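Local atomic coordinates of 1,4-dihydroxy-2-naphthoyl-CoA hydrolase (Prochlorococcus marinus, PDB entry 2HX5), a protein that probably hydrolyses 1,4-dihydroxy-2-naphthoyl-CoA to 1,4-dihydroxy-2-naphthoate and CoA, a step in the biosynthesis of phylloquinone (vitamin K1). Residues P68-Q73 / R119-N124. Residues are numbered along the deposited sequence; the frame is centred on the assembly and turned at random.
Sequences PIIHCQ and RHLAIN
A classic beta bulge marks this antiparallel pairing in the hotdog-fold sheet: Ile70 and His71 of strand 65-76 both face Arg119 of strand 111-124. Arg119 is gripped through its backbone twice, its O taking the N-H of Ile70 (2.9 Å) and its N giving a nearly straight bond to His71 O (2.9 Å, 174°). Beyond the bulge, Leu121 N donates to Pro68 O at 3.0 Å. The Arg119 side chain starts with CG anti to the backbone N and bends at chi3 (-54°), which lays the guanidinium almost parallel to the His71 imidazole, the planes 10° apart, with His71 CD2 over one guanidinium face, 3.9 Å from Arg119 CZ. Arg119 NE is hydrogen-bonded to Gln101 OE1, and Ile70 CD1 rests against Arg119 CD. An alanine in place of Arg119 could still make the backbone bonds but would probably lose the hydrogen bond to Gln101 and the contacts of the guanidinium with His71 and of the aliphatic chain with Ile70. On the other face of the sheet, the side chains of Ile69 and His120 run side by side, and Ile69 CG1 makes a CH-pi contact over the His120 ring, 3.9 Å from its centroid; His120 ND1 is hydrogen-bonded to Leu67 O. His71 ND1 is hydrogen-bonded to Asp75 OD1 of a second subunit, whose strand continues the sheet, while His71 NE2 donates in its ring plane to a lone pair of Gln73 OE1, 2.9 Å away.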
loop_
_atom_site.group_PDB
_atom_site.type_symbol
_atom_site.label_atom_id
_atom_site.label_comp_id
_atom_site.label_asym_id
_atom_site.label_seq_id
_atom_site.Cartn_x
_atom_site.Cartn_y
_atom_site.Cartn_z
ATOM N N PRO A 68 -8.733 18.233 1.210
ATOM C CA PRO A 68 -7.749 17.545 2.060
ATOM C C PRO A 68 -8.353 17.048 3.381
ATOM O O PRO A 68 -9.191 17.685 4.011
ATOM C CB PRO A 68 -6.713 18.607 2.373
ATOM C CG PRO A 68 -7.434 19.917 2.168
ATOM C CD PRO A 68 -8.327 19.634 0.986
ATOM N N ILE A 69 -7.878 15.890 3.770
ATOM C CA ILE A 69 -8.170 15.324 5.056
ATOM C C ILE A 69 -7.329 16.035 6.107
ATOM O O ILE A 69 -6.093 16.015 6.056
ATOM C CB ILE A 69 -7.948 13.778 5.055
ATOM C CG1 ILE A 69 -9.001 13.160 4.109
ATOM C CG2 ILE A 69 -8.017 13.176 6.436
ATOM C CD1 ILE A 69 -8.685 11.738 3.567
ATOM N N ILE A 70 -7.997 16.620 7.112
ATOM C CA ILE A 70 -7.307 17.310 8.171
ATOM C C ILE A 70 -7.229 16.494 9.471
ATOM O O ILE A 70 -6.426 16.822 10.344
ATOM C CB ILE A 70 -7.917 18.712 8.443
ATOM C CG1 ILE A 70 -9.408 18.628 8.693
ATOM C CG2 ILE A 70 -7.615 19.598 7.240
ATOM C CD1 ILE A 70 -10.030 19.876 9.394
ATOM N N HIS A 71 -8.082 15.491 9.605
ATOM C CA HIS A 71 -8.115 14.625 10.804
ATOM C C HIS A 71 -8.733 13.314 10.418
ATOM O O HIS A 71 -9.690 13.265 9.641
ATOM C CB HIS A 71 -8.918 15.266 11.943
ATOM C CG HIS A 71 -9.148 14.362 13.111
ATOM N ND1 HIS A 71 -8.161 14.105 14.039
ATOM C CD2 HIS A 71 -10.231 13.638 13.494
ATOM C CE1 HIS A 71 -8.618 13.237 14.932
ATOM N NE2 HIS A 71 -9.878 12.947 14.637
ATOM N N CYS A 72 -8.222 12.233 10.961
ATOM C CA CYS A 72 -8.917 10.968 10.898
ATOM C C CYS A 72 -8.560 10.103 12.075
ATOM O O CYS A 72 -7.560 10.359 12.783
ATOM C CB CYS A 72 -8.625 10.189 9.634
ATOM S SG CYS A 72 -6.852 9.721 9.411
ATOM N N GLN A 73 -9.433 9.158 12.385
ATOM C CA GLN A 73 -9.257 8.279 13.518
ATOM C C GLN A 73 -10.045 6.997 13.300
ATOM O O GLN A 73 -10.963 6.922 12.503
ATOM C CB GLN A 73 -9.703 8.946 14.816
ATOM C CG GLN A 73 -11.148 9.401 14.854
ATOM C CD GLN A 73 -11.477 9.974 16.191
ATOM O OE1 GLN A 73 -11.356 11.213 16.402
ATOM N NE2 GLN A 73 -11.841 9.121 17.135
ATOM N N ARG A 119 -12.297 13.643 8.470
ATOM C CA ARG A 119 -12.722 15.038 8.318
ATOM C C ARG A 119 -11.957 15.749 7.247
ATOM O O ARG A 119 -10.742 15.697 7.216
ATOM C CB ARG A 119 -12.537 15.756 9.662
ATOM C CG ARG A 119 -13.090 17.158 9.706
ATOM C CD ARG A 119 -12.866 17.830 11.098
ATOM N NE ARG A 119 -13.397 16.992 12.158
ATOM C CZ ARG A 119 -12.753 16.656 13.298
ATOM N NH1 ARG A 119 -11.566 17.179 13.653
ATOM N NH2 ARG A 119 -13.300 15.779 14.119
ATOM N N HIS A 120 -12.710 16.430 6.359
ATOM C CA HIS A 120 -12.182 17.146 5.223
ATOM C C HIS A 120 -12.425 18.629 5.312
ATOM O O HIS A 120 -13.477 19.044 5.824
ATOM C CB HIS A 120 -12.905 16.687 3.942
ATOM C CG HIS A 120 -12.762 15.229 3.594
ATOM N ND1 HIS A 120 -11.949 14.777 2.564
ATOM C CD2 HIS A 120 -13.388 14.134 4.108
ATOM C CE1 HIS A 120 -12.059 13.443 2.514
ATOM N NE2 HIS A 120 -12.952 13.042 3.400
ATOM N N LEU A 121 -11.517 19.409 4.744
ATOM C CA LEU A 121 -11.699 20.837 4.590
ATOM C C LEU A 121 -11.697 21.115 3.089
ATOM O O LEU A 121 -10.823 20.583 2.364
ATOM C CB LEU A 121 -10.520 21.553 5.266
ATOM C CG LEU A 121 -10.431 23.040 5.475
ATOM C CD1 LEU A 121 -11.703 23.590 6.125
ATOM C CD2 LEU A 121 -9.199 23.282 6.376
ATOM N N ALA A 122 -12.591 22.001 2.652
ATOM C CA ALA A 122 -12.548 22.472 1.263
ATOM C C ALA A 122 -11.591 23.663 1.154
ATOM O O ALA A 122 -11.750 24.646 1.890
ATOM C CB ALA A 122 -13.952 22.839 0.729
ATOM N N ILE A 123 -10.607 23.565 0.256
ATOM C CA ILE A 123 -9.707 24.669 -0.054
ATOM C C ILE A 123 -9.605 24.841 -1.544
ATOM O O ILE A 123 -9.778 23.904 -2.327
ATOM C CB ILE A 123 -8.300 24.482 0.551
ATOM C CG1 ILE A 123 -7.583 23.286 -0.078
ATOM C CG2 ILE A 123 -8.426 24.362 2.075
ATOM C CD1 ILE A 123 -6.161 23.025 0.489
ATOM N N ASN A 124 -9.271 26.047 -1.971
ATOM C CA ASN A 124 -8.974 26.288 -3.381
ATOM C C ASN A 124 -7.683 25.543 -3.661
ATOM O O ASN A 124 -6.687 25.717 -2.940
ATOM C CB ASN A 124 -8.862 27.778 -3.635
ATOM C CG ASN A 124 -8.480 28.099 -5.068
ATOM O OD1 ASN A 124 -7.331 27.962 -5.448
ATOM N ND2 ASN A 124 -9.430 28.517 -5.858
#